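Local coordinates for protein 3-keto-5-aminohexanoate cleavage enzyme (Ralstonia eutropha, PDB 3C6C) that probably cleaves beta-keto acids such as 3-keto-5-aminohexanoate with the aid of a divalent metal ion, zinc in its family and nickel in this crystal, at residues 226-231 and 239-244; 186-191 and 215-220; 198-203 and 207-212. One frame throughout, in Å; residues are numbered along the deposited sequence.

Interaction 1. Residues 226-231 and 239-244; sequences ETMIYQ and AQWAAF
Met228, Trp241 and Ala243 carry this contact between a helix and the strand that follows it, a worked example of how a beta/alpha-barrel seals its helical layer onto its sheet. Along 226-231, Met228 serves the strand, while Glu226, Thr227 and Ile229 serve other subunits. Glu226 forms a salt bridge with Arg232 of a third subunit, and Thr227 hydrogen-bonds Tyr230 of a second subunit. Met228, a selenomethionine here, is the one residue of 226-231 to touch 239-244. Its CG lies anti to the backbone N (chi1 -162°) and its chain stays extended through chi2, which carries the selenium out to the indole; the bend at chi3 (-62°) then turns the methyl along the strand to Ala243. Three consecutive atoms thus do the touching. CG meets Trp241 CZ3 at 3.9 Å, SE lies 3.9 Å from Trp241 CH2, and CE rests 3.7 Å from Ala243 CB. The selenium sits in the plane of the indole, 5.1 Å from the centroid of the six-membered ring of Trp241, so the Met-aromatic contact is made at the ring's edge. The two side chains cross at about a right angle. Trp241 and Ala243, two residues apart on the strand, both point toward the helix, whereas Ala242 between them points away. Farther along the helix, Ile229 packs on Ile229 of the third subunit and Gln231 reaches Met213 and Pro190. The contact closes the beta-alpha-beta unit of strand 210-214, helix 225-232 and strand 240-244, with helix 250-260 adding Met253, Gln256 and Leu260 around Met228 and helix 190-201 lying alongside Gln231.

Interaction 2. Residues 186-191 and 215-220; sequences EVFSPG and LGVLWG
Phe188 meets both Val217 and Gly220, by its ring in one case and by its backbone in the other. Val217 CG1 comes up to the edge of the phenyl ring, near its plane, 4.2 Å from Phe188 CE2. The backbone makes the second contact: Phe188 O lies 3.7 Å from Gly220 CA, where glycine has no side chain to hold the segments apart. A tight turn sets this geometry: Gly220 N donates to Val217 O at 2.8 Å, bringing both partners of Phe188 round to it, and within the turn the peptide bond before Trp219 is cis. Phe188 N is hydrogen-bonded to Asp192 OD2, and Ser189, at the N-cap of helix 190-201, bonds Asp192 N through OG. Gln153 of strand 151-155 touches both Phe188 and Val217, and an acetate ion, probably from the crystallisation liquor, lies about 4 Å from the Val217 side chain. Trp219 stacks edge-to-face with Phe195 of a second subunit. No hydrogen bond links the two segments, but a backbone bond joins Phe188 to Ala221, directly after Gly220. The Phe188-Val217 contact is dispersive, whereas at Gly220 a carbonyl oxygen faces a CH2; the surrounding polar bonds are consistent with a fixed backbone.

Interaction 3. Residues 198-203 and 207-212; sequences QLIEEG and GVPLFQ
Ile200 presents its CD1 methyl to Pro209 and the start of the strand because CG1 stands opposite the carbonyl carbon, beside the backbone N (chi1 -72°), and the chain then runs on extended (chi2 166°). Phe211 shares the first of these settings, its CG likewise opposite its own carbonyl carbon, and this swings the ring round until its outer edge faces the helix. A single methyl therefore does all the touching from the helix side. It stands 3.8 Å from Pro209 CG, with Pro209 CB at nearly the same distance, so the proline ring is met along one of its bonds. It also meets Phe211 at the ring edge, near the ring plane, 3.9 Å from CZ, with CE1 equally near. The side chains of Ile200 and Pro209 cross at about a right angle. Behind the contact the helix ends in a Schellman motif: Gly203 has positive phi and its N bonds Ile200 O at 3.1 Å, so the residue whose side chain makes the contact also holds the terminating turn through its backbone. Gln198 NE2 donates to Glu202 OE2 at 2.7 Å, nearly straight (166°). The acceptor lies in the amide plane of Gln198, and the oxygen is approached on its anti side, slightly out of the carboxylate plane. Arg170 forms a salt bridge with the same oxygen, consistent with a negatively charged Glu202, and ties this end of the helix to helix 166-179. Ile205 and Pro236 add apolar surface around Ile200 and Phe211. The unit joined is strand 182-187, helix 190-201 and strand 210-214, a beta-alpha-beta crossover. Its chemistry divides cleanly: hydrocarbon alone spans the helix and the 207-212 segment, whereas the charged and amide groups lie on the helix's far side, bonded to each other and to Arg170.

How the interactions relate
Interaction 1 is wholly buried, whereas interactions 2 and 3 each include one partly exposed residue, Val217 and Ile200. Interactions 1 and 3 join a helix to the following strand in successive beta-alpha-beta units that share strand 210-214; interaction 2 instead packs loops beyond strands 182-187 and 210-214. Neighbouring strands connect them, with Ala242 N 2.9 Å from Phe211 O and Val187 N 2.9 Å from Gln212 O, both probable hydrogen bonds. Helix 190-201 begins in interaction 2 and ends in interaction 3, which is nested within the chain loop closed by interaction 2. Ring-edge contact is common to all three; selenium distinguishes interaction 1, backbone-to-glycine approach interaction 2, and one methyl meeting both proline and phenyl interaction 3.

Interaction 1. Residues 226-231 and 239-244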
ATOM      1  N   GLU A 226       6.307  -4.575   1.565  1.00 18.63           N
ATOM      2  CA  GLU A 226       4.879  -4.386   1.735  1.00 17.89           C
ATOM      3  C   GLU A 226       4.482  -4.712   3.165  1.00 16.44           C
ATOM      4  O   GLU A 226       3.648  -4.025   3.777  1.00 17.30           O
ATOM      5  CB  GLU A 226       4.085  -5.224   0.717  1.00 19.42           C
ATOM      6  CG  GLU A 226       4.195  -4.696  -0.696  1.00 20.88           C
ATOM      7  CD  GLU A 226       5.322  -5.345  -1.531  1.00 25.64           C
ATOM      8  OE1 GLU A 226       6.357  -5.867  -1.000  1.00 23.69           O
ATOM      9  OE2 GLU A 226       5.178  -5.330  -2.774  1.00 30.93           O
ATOM     10  N   THR A 227       5.103  -5.752   3.708  1.00 15.97           N
ATOM     11  CA  THR A 227       4.813  -6.179   5.062  1.00 18.71           C
ATOM     12  C   THR A 227       5.253  -5.098   6.024  1.00 17.75           C
ATOM     13  O   THR A 227       4.525  -4.722   6.935  1.00 17.17           O
ATOM     14  CB  THR A 227       5.502  -7.516   5.427  1.00 19.04           C
ATOM     15  OG1 THR A 227       5.021  -8.546   4.561  1.00 19.11           O
ATOM     16  CG2 THR A 227       5.232  -7.895   6.888  1.00 18.06           C
HETATM   17  N   MSE A 228       6.456  -4.600   5.781  1.00 19.30           N
HETATM   18  CA  MSE A 228       7.061  -3.602   6.663  1.00 19.07           C
HETATM   19  C   MSE A 228       6.252  -2.307   6.686  1.00 17.82           C
HETATM   20  O   MSE A 228       5.976  -1.754   7.749  1.00 18.75           O
HETATM   21  CB  MSE A 228       8.525  -3.307   6.270  1.00 19.49           C
HETATM   22  CG  MSE A 228       9.259  -2.632   7.423  1.00 18.41           C
HETATM   23 SE   MSE A 228      11.077  -2.220   7.031  0.75 10.19          SE
HETATM   24  CE  MSE A 228      11.744  -3.970   6.727  1.00 16.98           C
ATOM     25  N   ILE A 229       5.804  -1.857   5.516  1.00 18.99           N
ATOM     26  CA  ILE A 229       5.019  -0.602   5.406  1.00 19.43           C
ATOM     27  C   ILE A 229       3.679  -0.734   6.136  1.00 18.03           C
ATOM     28  O   ILE A 229       3.240   0.145   6.889  1.00 19.01           O
ATOM     29  CB  ILE A 229       4.748  -0.205   3.921  1.00 20.03           C
ATOM     30  CG1 ILE A 229       6.039   0.295   3.278  1.00 21.48           C
ATOM     31  CG2 ILE A 229       3.653   0.882   3.827  1.00 26.93           C
ATOM     32  CD1 ILE A 229       5.954   0.493   1.768  1.00 25.89           C
ATOM     33  N   TYR A 230       3.052  -1.871   5.882  1.00 18.81           N
ATOM     34  CA  TYR A 230       1.715  -2.166   6.441  1.00 17.71           C
ATOM     35  C   TYR A 230       1.761  -2.203   7.966  1.00 18.57           C
ATOM     36  O   TYR A 230       0.977  -1.532   8.660  1.00 18.28           O
ATOM     37  CB  TYR A 230       1.143  -3.477   5.885  1.00 19.15           C
ATOM     38  CG  TYR A 230       0.014  -4.015   6.722  1.00 15.34           C
ATOM     39  CD1 TYR A 230      -1.214  -3.360   6.769  1.00 17.78           C
ATOM     40  CD2 TYR A 230       0.169  -5.161   7.481  1.00 17.97           C
ATOM     41  CE1 TYR A 230      -2.264  -3.848   7.560  1.00 16.98           C
ATOM     42  CE2 TYR A 230      -0.846  -5.658   8.251  1.00 17.95           C
ATOM     43  CZ  TYR A 230      -2.072  -4.998   8.296  1.00 20.34           C
ATOM     44  OH  TYR A 230      -3.072  -5.498   9.063  1.00 20.01           O
ATOM     45  N   GLN A 231       2.729  -2.954   8.483  1.00 16.98           N
ATOM     46  CA  GLN A 231       2.865  -3.113   9.916  1.00 17.20           C
ATOM     47  C   GLN A 231       3.331  -1.804  10.559  1.00 18.66           C
ATOM     48  O   GLN A 231       2.925  -1.463  11.664  1.00 18.74           O
ATOM     49  CB  GLN A 231       3.702  -4.331  10.308  1.00 16.37           C
ATOM     50  CG  GLN A 231       2.994  -5.620   9.991  1.00 17.33           C
ATOM     51  CD  GLN A 231       3.602  -6.903  10.541  1.00 19.21           C
ATOM     52  OE1 GLN A 231       2.887  -7.894  10.711  1.00 19.80           O
ATOM     53  NE2 GLN A 231       4.914  -6.920  10.776  1.00 16.78           N
ATOM     54  N   ALA A 239       6.287   5.850  19.191  1.00 21.87           N
ATOM     55  CA  ALA A 239       7.106   4.678  19.456  1.00 20.76           C
ATOM     56  C   ALA A 239       8.302   4.646  18.537  1.00 20.67           C
ATOM     57  O   ALA A 239       8.291   5.206  17.447  1.00 22.91           O
ATOM     58  CB  ALA A 239       6.275   3.408  19.298  1.00 19.79           C
ATOM     59  N   GLN A 240       9.353   4.001  19.020  1.00 19.07           N
ATOM     60  CA  GLN A 240      10.474   3.610  18.165  1.00 19.65           C
ATOM     61  C   GLN A 240      10.179   2.210  17.653  1.00 20.21           C
ATOM     62  O   GLN A 240       9.607   1.384  18.383  1.00 20.87           O
ATOM     63  CB  GLN A 240      11.800   3.617  18.937  1.00 18.69           C
ATOM     64  CG  GLN A 240      12.367   4.988  19.189  1.00 21.63           C
ATOM     65  CD  GLN A 240      12.702   5.730  17.912  1.00 21.29           C
ATOM     66  OE1 GLN A 240      13.356   5.186  17.028  1.00 21.08           O
ATOM     67  NE2 GLN A 240      12.269   6.983  17.813  1.00 22.91           N
ATOM     68  N   TRP A 241      10.509   1.963  16.385  1.00 19.52           N
ATOM     69  CA  TRP A 241      10.328   0.634  15.798  1.00 17.50           C
ATOM     70  C   TRP A 241      11.554   0.207  15.019  1.00 18.80           C
ATOM     71  O   TRP A 241      12.337   1.032  14.531  1.00 19.04           O
ATOM     72  CB  TRP A 241       9.066   0.528  14.922  1.00 18.32           C
ATOM     73  CG  TRP A 241       9.121   1.287  13.664  1.00 18.05           C
ATOM     74  CD1 TRP A 241       8.824   2.599  13.492  1.00 21.83           C
ATOM     75  CD2 TRP A 241       9.550   0.800  12.388  1.00 20.34           C
ATOM     76  NE1 TRP A 241       9.025   2.965  12.180  1.00 19.29           N
ATOM     77  CE2 TRP A 241       9.480   1.877  11.485  1.00 20.41           C
ATOM     78  CE3 TRP A 241       9.994  -0.441  11.923  1.00 17.67           C
ATOM     79  CZ2 TRP A 241       9.840   1.751  10.138  1.00 17.65           C
ATOM     80  CZ3 TRP A 241      10.312  -0.568  10.581  1.00 18.68           C
ATOM     81  CH2 TRP A 241      10.258   0.526   9.714  1.00 19.09           C
ATOM     82  N   ALA A 242      11.704  -1.100  14.962  1.00 18.89           N
ATOM     83  CA  ALA A 242      12.756  -1.779  14.178  1.00 18.13           C
ATOM     84  C   ALA A 242      12.144  -2.946  13.417  1.00 17.37           C
ATOM     85  O   ALA A 242      11.029  -3.363  13.684  1.00 19.54           O
ATOM     86  CB  ALA A 242      13.856  -2.251  15.101  1.00 17.67           C
ATOM     87  N   ALA A 243      12.896  -3.446  12.450  1.00 16.96           N
ATOM     88  CA  ALA A 243      12.511  -4.625  11.695  1.00 16.88           C
ATOM     89  C   ALA A 243      13.787  -5.340  11.293  1.00 17.81           C
ATOM     90  O   ALA A 243      14.814  -4.695  11.072  1.00 19.09           O
ATOM     91  CB  ALA A 243      11.683  -4.230  10.452  1.00 14.40           C
ATOM     92  N   PHE A 244      13.738  -6.657  11.282  1.00 16.25           N
ATOM     93  CA  PHE A 244      14.889  -7.428  10.794  1.00 15.97           C
ATOM     94  C   PHE A 244      14.478  -8.693  10.064  1.00 17.34           C
ATOM     95  O   PHE A 244      13.370  -9.159  10.184  1.00 18.01           O
ATOM     96  CB  PHE A 244      15.835  -7.727  11.954  1.00 15.86           C
ATOM     97  CG  PHE A 244      15.365  -8.807  12.877  1.00 17.32           C
ATOM     98  CD1 PHE A 244      14.596  -8.513  13.974  1.00 18.13           C
ATOM     99  CD2 PHE A 244      15.722 -10.137  12.656  1.00 19.93           C
ATOM    100  CE1 PHE A 244      14.195  -9.497  14.824  1.00 17.57           C
ATOM    101  CE2 PHE A 244      15.301 -11.147  13.506  1.00 22.47           C
ATOM    102  CZ  PHE A 244      14.545 -10.824  14.603  1.00 17.52           C
TER

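Interaction 2. Residues 186-191 and 215-220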
ATOM      1  N   GLU A 186       8.521  -7.742  20.613  1.00 17.79           N
ATOM      2  CA  GLU A 186       8.769  -8.501  19.385  1.00 17.65           C
ATOM      3  C   GLU A 186       7.444  -9.002  18.811  1.00 18.88           C
ATOM      4  O   GLU A 186       6.692  -9.743  19.448  1.00 18.78           O
ATOM      5  CB  GLU A 186       9.721  -9.678  19.606  1.00 17.44           C
ATOM      6  CG  GLU A 186      10.906  -9.464  20.572  1.00 17.91           C
ATOM      7  CD  GLU A 186      11.963  -8.475  20.127  1.00 19.58           C
ATOM      8  OE1 GLU A 186      11.959  -8.043  18.948  1.00 20.65           O
ATOM      9  OE2 GLU A 186      12.839  -8.141  20.985  1.00 19.16           O
ATOM     10  N   VAL A 187       7.200  -8.573  17.582  1.00 18.44           N
ATOM     11  CA  VAL A 187       5.930  -8.825  16.873  1.00 19.32           C
ATOM     12  C   VAL A 187       6.090  -9.571  15.554  1.00 20.14           C
ATOM     13  O   VAL A 187       7.042  -9.359  14.783  1.00 18.72           O
ATOM     14  CB  VAL A 187       5.140  -7.483  16.669  1.00 15.41           C
ATOM     15  CG1 VAL A 187       4.890  -6.777  18.036  1.00 18.44           C
ATOM     16  CG2 VAL A 187       5.849  -6.543  15.636  1.00 14.12           C
ATOM     17  N   PHE A 188       5.156 -10.501  15.337  1.00 18.13           N
ATOM     18  CA  PHE A 188       5.183 -11.418  14.185  1.00 18.92           C
ATOM     19  C   PHE A 188       3.995 -11.245  13.260  1.00 18.82           C
ATOM     20  O   PHE A 188       3.859 -11.952  12.257  1.00 19.93           O
ATOM     21  CB  PHE A 188       5.230 -12.873  14.670  1.00 20.41           C
ATOM     22  CG  PHE A 188       6.492 -13.238  15.419  1.00 20.42           C
ATOM     23  CD1 PHE A 188       6.673 -12.839  16.734  1.00 22.13           C
ATOM     24  CD2 PHE A 188       7.462 -14.015  14.827  1.00 26.03           C
ATOM     25  CE1 PHE A 188       7.807 -13.193  17.425  1.00 23.22           C
ATOM     26  CE2 PHE A 188       8.607 -14.376  15.524  1.00 22.75           C
ATOM     27  CZ  PHE A 188       8.766 -13.966  16.815  1.00 23.13           C
ATOM     28  N   SER A 189       3.131 -10.299  13.620  1.00 18.16           N
ATOM     29  CA  SER A 189       1.835 -10.102  12.944  1.00 17.22           C
ATOM     30  C   SER A 189       1.219  -8.765  13.309  1.00 17.95           C
ATOM     31  O   SER A 189       1.636  -8.151  14.254  1.00 17.15           O
ATOM     32  CB  SER A 189       0.851 -11.181  13.371  1.00 19.41           C
ATOM     33  OG  SER A 189       0.479 -10.994  14.736  1.00 16.91           O
ATOM     34  N   PRO A 190       0.193  -8.343  12.584  1.00 17.73           N
ATOM     35  CA  PRO A 190      -0.484  -7.086  12.966  1.00 17.43           C
ATOM     36  C   PRO A 190      -1.215  -7.242  14.303  1.00 17.25           C
ATOM     37  O   PRO A 190      -1.290  -6.328  15.108  1.00 19.20           O
ATOM     38  CB  PRO A 190      -1.457  -6.856  11.811  1.00 18.74           C
ATOM     39  CG  PRO A 190      -1.605  -8.162  11.165  1.00 18.33           C
ATOM     40  CD  PRO A 190      -0.273  -8.819  11.267  1.00 17.65           C
ATOM     41  N   GLY A 191      -1.748  -8.430  14.503  1.00 17.90           N
ATOM     42  CA  GLY A 191      -2.453  -8.767  15.734  1.00 18.46           C
ATOM     43  C   GLY A 191      -1.568  -8.586  16.944  1.00 19.21           C
ATOM     44  O   GLY A 191      -1.988  -8.085  17.980  1.00 17.50           O
ATOM     45  N   LEU A 215      10.701 -10.617  10.880  1.00 18.47           N
ATOM     46  CA  LEU A 215      10.239 -10.926   9.520  1.00 17.07           C
ATOM     47  C   LEU A 215      10.872 -12.177   8.931  1.00 21.12           C
ATOM     48  O   LEU A 215      12.057 -12.400   9.013  1.00 20.68           O
ATOM     49  CB  LEU A 215      10.457  -9.732   8.568  1.00 19.75           C
ATOM     50  CG  LEU A 215       9.827  -8.391   8.967  1.00 16.96           C
ATOM     51  CD1 LEU A 215      10.313  -7.272   8.061  1.00 20.31           C
ATOM     52  CD2 LEU A 215       8.278  -8.488   8.956  1.00 16.60           C
ATOM     53  N   GLY A 216      10.025 -12.977   8.324  1.00 18.95           N
ATOM     54  CA  GLY A 216      10.426 -14.195   7.635  1.00 20.95           C
ATOM     55  C   GLY A 216      10.545 -15.443   8.467  1.00 21.43           C
ATOM     56  O   GLY A 216      11.073 -16.463   8.007  1.00 24.25           O
ATOM     57  N   VAL A 217      10.093 -15.372   9.705  1.00 23.12           N
ATOM     58  CA  VAL A 217      10.013 -16.572  10.541  1.00 23.55           C
ATOM     59  C   VAL A 217       8.688 -17.265  10.224  1.00 23.40           C
ATOM     60  O   VAL A 217       7.658 -16.614  10.012  1.00 23.80           O
ATOM     61  CB  VAL A 217      10.157 -16.245  12.019  1.00 24.89           C
ATOM     62  CG1 VAL A 217       9.828 -17.477  12.895  1.00 27.65           C
ATOM     63  CG2 VAL A 217      11.564 -15.730  12.278  1.00 26.67           C
ATOM     64  N   LEU A 218       8.725 -18.588  10.119  1.00 22.40           N
ATOM     65  CA  LEU A 218       7.491 -19.355   9.883  1.00 23.19           C
ATOM     66  C   LEU A 218       6.841 -19.636  11.259  1.00 23.37           C
ATOM     67  O   LEU A 218       7.545 -20.050  12.191  1.00 23.04           O
ATOM     68  CB  LEU A 218       7.792 -20.657   9.139  1.00 24.27           C
ATOM     69  CG  LEU A 218       8.516 -20.491   7.786  1.00 26.69           C
ATOM     70  CD1 LEU A 218       8.739 -21.865   7.173  1.00 25.58           C
ATOM     71  CD2 LEU A 218       7.739 -19.624   6.802  1.00 26.06           C
ATOM     72  N   TRP A 219       5.535 -19.429  11.456  1.00 22.58           N
ATOM     73  CA  TRP A 219       4.547 -19.027  10.455  1.00 21.70           C
ATOM     74  C   TRP A 219       4.047 -17.626  10.789  1.00 22.84           C
ATOM     75  O   TRP A 219       2.870 -17.419  11.113  1.00 20.71           O
ATOM     76  CB  TRP A 219       3.388 -20.044  10.424  1.00 23.60           C
ATOM     77  CG  TRP A 219       3.883 -21.403   9.984  1.00 23.89           C
ATOM     78  CD1 TRP A 219       4.185 -22.479  10.776  1.00 23.68           C
ATOM     79  CD2 TRP A 219       4.238 -21.768   8.660  1.00 20.25           C
ATOM     80  NE1 TRP A 219       4.684 -23.509  10.005  1.00 21.72           N
ATOM     81  CE2 TRP A 219       4.726 -23.098   8.702  1.00 22.24           C
ATOM     82  CE3 TRP A 219       4.186 -21.103   7.429  1.00 22.35           C
ATOM     83  CZ2 TRP A 219       5.146 -23.763   7.565  1.00 26.20           C
ATOM     84  CZ3 TRP A 219       4.608 -21.776   6.300  1.00 28.07           C
ATOM     85  CH2 TRP A 219       5.083 -23.089   6.381  1.00 21.65           C
ATOM     86  N   GLY A 220       4.992 -16.700  10.747  1.00 20.05           N
ATOM     87  CA  GLY A 220       4.766 -15.256  10.875  1.00 19.61           C
ATOM     88  C   GLY A 220       4.817 -14.422   9.608  1.00 18.19           C
ATOM     89  O   GLY A 220       4.820 -14.936   8.484  1.00 18.14           O
TER

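Interaction 3. Residues 198-203 and 207-212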
ATOM      1  N   GLN A 198      -2.303  -2.466  23.280  1.00 18.71           N
ATOM      2  CA  GLN A 198      -3.189  -2.722  24.452  1.00 20.09           C
ATOM      3  C   GLN A 198      -2.397  -2.635  25.755  1.00 21.52           C
ATOM      4  O   GLN A 198      -2.862  -2.090  26.753  1.00 22.43           O
ATOM      5  CB  GLN A 198      -3.864  -4.092  24.371  1.00 20.28           C
ATOM      6  CG  GLN A 198      -4.783  -4.365  25.550  1.00 24.66           C
ATOM      7  CD  GLN A 198      -6.016  -3.489  25.553  1.00 24.77           C
ATOM      8  OE1 GLN A 198      -6.463  -3.030  24.509  1.00 24.09           O
ATOM      9  NE2 GLN A 198      -6.595  -3.273  26.739  1.00 25.83           N
ATOM     10  N   LEU A 199      -1.190  -3.183  25.729  1.00 20.04           N
ATOM     11  CA  LEU A 199      -0.283  -3.097  26.884  1.00 20.81           C
ATOM     12  C   LEU A 199      -0.033  -1.631  27.241  1.00 19.30           C
ATOM     13  O   LEU A 199      -0.020  -1.245  28.412  1.00 22.63           O
ATOM     14  CB  LEU A 199       1.046  -3.824  26.603  1.00 21.24           C
ATOM     15  CG  LEU A 199       0.969  -5.348  26.556  1.00 16.93           C
ATOM     16  CD1 LEU A 199       2.289  -5.994  26.071  1.00 20.72           C
ATOM     17  CD2 LEU A 199       0.592  -5.883  27.931  1.00 17.32           C
ATOM     18  N   ILE A 200       0.090  -0.811  26.210  1.00 19.23           N
ATOM     19  CA  ILE A 200       0.427   0.608  26.375  1.00 19.82           C
ATOM     20  C   ILE A 200      -0.789   1.268  27.012  1.00 21.25           C
ATOM     21  O   ILE A 200      -0.691   2.036  27.973  1.00 20.65           O
ATOM     22  CB  ILE A 200       0.738   1.323  25.025  1.00 19.54           C
ATOM     23  CG1 ILE A 200       2.093   0.865  24.469  1.00 20.78           C
ATOM     24  CG2 ILE A 200       0.756   2.830  25.213  1.00 19.97           C
ATOM     25  CD1 ILE A 200       2.370   1.243  22.991  1.00 18.63           C
ATOM     26  N   GLU A 201      -1.934   0.908  26.461  1.00 21.89           N
ATOM     27  CA  GLU A 201      -3.254   1.385  26.944  1.00 26.16           C
ATOM     28  C   GLU A 201      -3.424   1.187  28.434  1.00 25.01           C
ATOM     29  O   GLU A 201      -3.929   2.047  29.170  1.00 26.43           O
ATOM     30  CB  GLU A 201      -4.366   0.582  26.277  1.00 26.74           C
ATOM     31  CG  GLU A 201      -5.225   1.378  25.370  1.00 41.37           C
ATOM     32  CD  GLU A 201      -6.230   2.205  26.143  1.00 49.61           C
ATOM     33  OE1 GLU A 201      -7.174   1.614  26.728  1.00 61.84           O
ATOM     34  OE2 GLU A 201      -6.071   3.445  26.164  1.00 62.66           O
ATOM     35  N   GLU A 202      -3.040  -0.004  28.831  1.00 23.29           N
ATOM     36  CA  GLU A 202      -3.233  -0.518  30.194  1.00 23.18           C
ATOM     37  C   GLU A 202      -2.204  -0.026  31.210  1.00 22.30           C
ATOM     38  O   GLU A 202      -2.181  -0.442  32.369  1.00 24.38           O
ATOM     39  CB  GLU A 202      -3.253  -2.045  30.171  1.00 21.07           C
ATOM     40  CG  GLU A 202      -4.455  -2.577  29.436  1.00 20.70           C
ATOM     41  CD  GLU A 202      -4.512  -4.084  29.430  1.00 20.86           C
ATOM     42  OE1 GLU A 202      -3.654  -4.708  30.104  1.00 23.80           O
ATOM     43  OE2 GLU A 202      -5.397  -4.654  28.747  1.00 25.46           O
ATOM     44  N   GLY A 203      -1.350   0.864  30.754  1.00 21.26           N
ATOM     45  CA  GLY A 203      -0.332   1.453  31.613  1.00 21.89           C
ATOM     46  C   GLY A 203       0.809   0.518  31.944  1.00 21.53           C
ATOM     47  O   GLY A 203       1.432   0.644  32.978  1.00 22.79           O
ATOM     48  N   GLY A 207       7.364   5.133  29.241  1.00 19.97           N
ATOM     49  CA  GLY A 207       8.118   6.017  28.361  1.00 19.65           C
ATOM     50  C   GLY A 207       7.907   5.763  26.884  1.00 20.20           C
ATOM     51  O   GLY A 207       6.782   5.514  26.410  1.00 21.49           O
ATOM     52  N   VAL A 208       9.023   5.802  26.170  1.00 20.13           N
ATOM     53  CA  VAL A 208       9.049   5.507  24.727  1.00 18.34           C
ATOM     54  C   VAL A 208       8.844   3.994  24.507  1.00 19.13           C
ATOM     55  O   VAL A 208       9.685   3.197  24.899  1.00 18.75           O
ATOM     56  CB  VAL A 208      10.389   5.964  24.038  1.00 19.03           C
ATOM     57  CG1 VAL A 208      10.408   5.570  22.530  1.00 18.07           C
ATOM     58  CG2 VAL A 208      10.599   7.445  24.171  1.00 20.69           C
ATOM     59  N   PRO A 209       7.740   3.598  23.855  1.00 17.27           N
ATOM     60  CA  PRO A 209       7.572   2.183  23.537  1.00 17.80           C
ATOM     61  C   PRO A 209       8.497   1.737  22.419  1.00 18.28           C
ATOM     62  O   PRO A 209       8.760   2.485  21.488  1.00 19.53           O
ATOM     63  CB  PRO A 209       6.127   2.099  23.039  1.00 21.00           C
ATOM     64  CG  PRO A 209       5.524   3.413  23.332  1.00 20.67           C
ATOM     65  CD  PRO A 209       6.626   4.401  23.343  1.00 23.35           C
ATOM     66  N   LEU A 210       8.950   0.500  22.553  1.00 17.55           N
ATOM     67  CA  LEU A 210       9.846  -0.155  21.571  1.00 19.71           C
ATOM     68  C   LEU A 210       9.198  -1.367  20.952  1.00 18.87           C
ATOM     69  O   LEU A 210       8.884  -2.343  21.633  1.00 18.64           O
ATOM     70  CB  LEU A 210      11.138  -0.645  22.248  1.00 21.79           C
ATOM     71  CG  LEU A 210      11.959   0.304  23.083  1.00 22.90           C
ATOM     72  CD1 LEU A 210      13.238  -0.419  23.536  1.00 27.54           C
ATOM     73  CD2 LEU A 210      12.271   1.606  22.310  1.00 23.85           C
ATOM     74  N   PHE A 211       9.045  -1.303  19.636  1.00 18.17           N
ATOM     75  CA  PHE A 211       8.484  -2.398  18.848  1.00 17.43           C
ATOM     76  C   PHE A 211       9.546  -2.888  17.839  1.00 19.52           C
ATOM     77  O   PHE A 211      10.275  -2.099  17.230  1.00 21.61           O
ATOM     78  CB  PHE A 211       7.269  -1.980  18.030  1.00 17.27           C
ATOM     79  CG  PHE A 211       6.011  -1.729  18.828  1.00 18.27           C
ATOM     80  CD1 PHE A 211       5.844  -0.545  19.505  1.00 20.79           C
ATOM     81  CD2 PHE A 211       4.966  -2.643  18.815  1.00 19.96           C
ATOM     82  CE1 PHE A 211       4.684  -0.296  20.195  1.00 18.58           C
ATOM     83  CE2 PHE A 211       3.789  -2.400  19.520  1.00 18.38           C
ATOM     84  CZ  PHE A 211       3.658  -1.222  20.200  1.00 19.00           C
ATOM     85  N   GLN A 212       9.597  -4.188  17.669  1.00 17.03           N
ATOM     86  CA  GLN A 212      10.392  -4.776  16.584  1.00 17.23           C
ATOM     87  C   GLN A 212       9.662  -5.860  15.839  1.00 18.13           C
ATOM     88  O   GLN A 212       9.180  -6.833  16.410  1.00 17.64           O
ATOM     89  CB  GLN A 212      11.714  -5.327  17.091  1.00 17.50           C
ATOM     90  CG  GLN A 212      12.542  -6.032  16.033  1.00 17.89           C
ATOM     91  CD  GLN A 212      14.003  -6.165  16.435  1.00 17.21           C
ATOM     92  OE1 GLN A 212      14.871  -5.505  15.859  1.00 19.17           O
ATOM     93  NE2 GLN A 212      14.278  -7.013  17.435  1.00 18.28           N
TER